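Local structure of ferripyochelin binding protein (Pyrococcus horikoshii, 2FKO) at residues S56-N61 with V78-N83. The protein is probably a zinc-dependent carbonic anhydrase of the gamma class, a trimer that would convert carbon dioxide and water to bicarbonate. Numbering follows the deposited sequence.
With ZN (zinc ion), chain B.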
loop_
_atom_site.group_PDB
_atom_site.type_symbol
_atom_site.label_atom_id
_atom_site.label_comp_id
_atom_site.label_asym_id
_atom_site.label_seq_id
_atom_site.Cartn_x
_atom_site.Cartn_y
_atom_site.Cartn_z
ATOM N N SER A 56 -14.727 -2.082 -14.379
ATOM C CA SER A 56 -13.755 -2.522 -13.382
ATOM C C SER A 56 -13.214 -1.373 -12.544
ATOM O O SER A 56 -13.106 -0.241 -13.019
ATOM C CB SER A 56 -12.596 -3.254 -14.067
ATOM O OG SER A 56 -13.053 -4.448 -14.679
ATOM N N ASN A 57 -12.873 -1.675 -11.292
ATOM C CA ASN A 57 -12.350 -0.667 -10.378
ATOM C C ASN A 57 -10.967 -1.023 -9.845
ATOM O O ASN A 57 -10.665 -2.185 -9.574
ATOM C CB ASN A 57 -13.299 -0.486 -9.191
ATOM C CG ASN A 57 -13.649 -1.802 -8.534
ATOM O OD1 ASN A 57 -14.613 -2.470 -8.921
ATOM N ND2 ASN A 57 -12.854 -2.194 -7.544
ATOM N N VAL A 58 -10.130 -0.005 -9.712
ATOM C CA VAL A 58 -8.781 -0.159 -9.187
ATOM C C VAL A 58 -8.809 0.717 -7.934
ATOM O O VAL A 58 -8.680 1.941 -8.009
ATOM C CB VAL A 58 -7.736 0.362 -10.188
ATOM C CG1 VAL A 58 -6.333 0.008 -9.709
ATOM C CG2 VAL A 58 -8.001 -0.233 -11.566
ATOM N N GLN A 59 -8.986 0.079 -6.784
ATOM C CA GLN A 59 -9.116 0.791 -5.520
ATOM C C GLN A 59 -7.908 1.522 -4.938
ATOM O O GLN A 59 -6.804 1.482 -5.485
ATOM C CB GLN A 59 -9.736 -0.162 -4.494
ATOM C CG GLN A 59 -11.145 -0.571 -4.921
ATOM C CD GLN A 59 -11.759 -1.645 -4.054
ATOM O OE1 GLN A 59 -11.353 -1.846 -2.912
ATOM N NE2 GLN A 59 -12.760 -2.335 -4.589
ATOM N N ASP A 60 -8.153 2.207 -3.824
ATOM C CA ASP A 60 -7.156 3.017 -3.128
ATOM C C ASP A 60 -5.826 2.323 -2.843
ATOM O O ASP A 60 -5.779 1.165 -2.424
ATOM C CB ASP A 60 -7.740 3.525 -1.806
ATOM C CG ASP A 60 -9.225 3.845 -1.907
ATOM O OD1 ASP A 60 -9.588 5.013 -2.168
ATOM O OD2 ASP A 60 -10.034 2.914 -1.733
ATOM N N ASN A 61 -4.745 3.056 -3.071
ATOM C CA ASN A 61 -3.397 2.564 -2.820
ATOM C C ASN A 61 -2.956 1.280 -3.516
ATOM O O ASN A 61 -2.017 0.628 -3.054
ATOM C CB ASN A 61 -3.165 2.416 -1.312
ATOM C CG ASN A 61 -2.905 3.745 -0.630
ATOM O OD1 ASN A 61 -1.943 4.439 -0.954
ATOM N ND2 ASN A 61 -3.763 4.108 0.317
ATOM N N VAL A 78 -14.124 -6.317 -12.928
ATOM C CA VAL A 78 -13.080 -6.768 -12.017
ATOM C C VAL A 78 -12.924 -5.766 -10.891
ATOM O O VAL A 78 -12.903 -4.555 -11.123
ATOM C CB VAL A 78 -11.714 -6.930 -12.720
ATOM C CG1 VAL A 78 -10.620 -7.209 -11.683
ATOM C CG2 VAL A 78 -11.778 -8.074 -13.718
ATOM N N THR A 79 -12.835 -6.283 -9.669
ATOM C CA THR A 79 -12.661 -5.451 -8.490
ATOM C C THR A 79 -11.256 -5.664 -7.932
ATOM O O THR A 79 -10.938 -6.741 -7.438
ATOM C CB THR A 79 -13.696 -5.805 -7.390
ATOM O OG1 THR A 79 -15.014 -5.461 -7.838
ATOM C CG2 THR A 79 -13.389 -5.048 -6.105
ATOM N N ILE A 80 -10.411 -4.643 -8.028
ATOM C CA ILE A 80 -9.056 -4.759 -7.503
ATOM C C ILE A 80 -9.068 -4.065 -6.155
ATOM O O ILE A 80 -9.073 -2.838 -6.071
ATOM C CB ILE A 80 -8.022 -4.115 -8.451
ATOM C CG1 ILE A 80 -8.166 -4.730 -9.850
ATOM C CG2 ILE A 80 -6.604 -4.377 -7.931
ATOM C CD1 ILE A 80 -7.224 -4.170 -10.899
ATOM N N GLY A 81 -9.100 -4.879 -5.105
ATOM C CA GLY A 81 -9.169 -4.377 -3.746
ATOM C C GLY A 81 -8.085 -3.438 -3.262
ATOM O O GLY A 81 -6.964 -3.423 -3.770
ATOM N N HIS A 82 -8.449 -2.651 -2.254
ATOM C CA HIS A 82 -7.549 -1.682 -1.636
ATOM C C HIS A 82 -6.175 -2.275 -1.368
ATOM O O HIS A 82 -6.057 -3.401 -0.885
ATOM C CB HIS A 82 -8.112 -1.220 -0.289
ATOM C CG HIS A 82 -9.555 -0.832 -0.327
ATOM N ND1 HIS A 82 -9.981 0.413 -0.739
ATOM C CD2 HIS A 82 -10.670 -1.513 0.028
ATOM C CE1 HIS A 82 -11.296 0.482 -0.633
ATOM N NE2 HIS A 82 -11.738 -0.672 -0.169
ATOM N N ASN A 83 -5.139 -1.504 -1.682
ATOM C CA ASN A 83 -3.763 -1.905 -1.426
ATOM C C ASN A 83 -3.278 -3.179 -2.108
ATOM O O ASN A 83 -2.228 -3.705 -1.739
ATOM C CB ASN A 83 -3.542 -2.021 0.091
ATOM C CG ASN A 83 -3.675 -0.682 0.808
ATOM O OD1 ASN A 83 -2.692 -0.120 1.293
ATOM N ND2 ASN A 83 -4.896 -0.162 0.867
HETATM ZN ZN ZN B . -13.742 -0.788 0.072
HETATM O O HOH W 1 -14.539 -1.345 -1.456
#
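Q59, just past strand 57-58, reaches across to the 78-83 segment, where its OE1 settles over the ring of H82. Q59 CB rests off-centre against that ring, 4.2 Å from the centroid, and Q59 CG passes 3.3 Å from I80 O. CG stands anti to the carbonyl carbon (chi1 -63°) and the chain then runs extended, which carries CD over G81 CA and leaves Q59 OE1 2.9 Å above the imidazole plane of H82, over its centre. There OE1 also takes a weak hydrogen bond from H82 N, while Q59 NE2 meets T79 CG2 at 3.2 Å. With an alanine here, this face of the ring would probably lose its amide cover, and H82 N its weak side-chain acceptor. At the ring's edge D60 lies nearly coplanar with it; D60 OD2 accepts a weak, bent hydrogen bond from H82 ND1 (2.7 Å, 124°), and its stronger partner is R44 of the second subunit, a salt bridge. That leaves H82 NE2 to bind zinc at 2.0 Å, beside a water and, from the second subunit, H65 and H87. Parallel backbone bonds, such as I80 N to N57 O, join successive coils, the stacking of a left-handed beta-helix, with a zinc site at the subunit interface, as in gamma-class carbonic anhydrases.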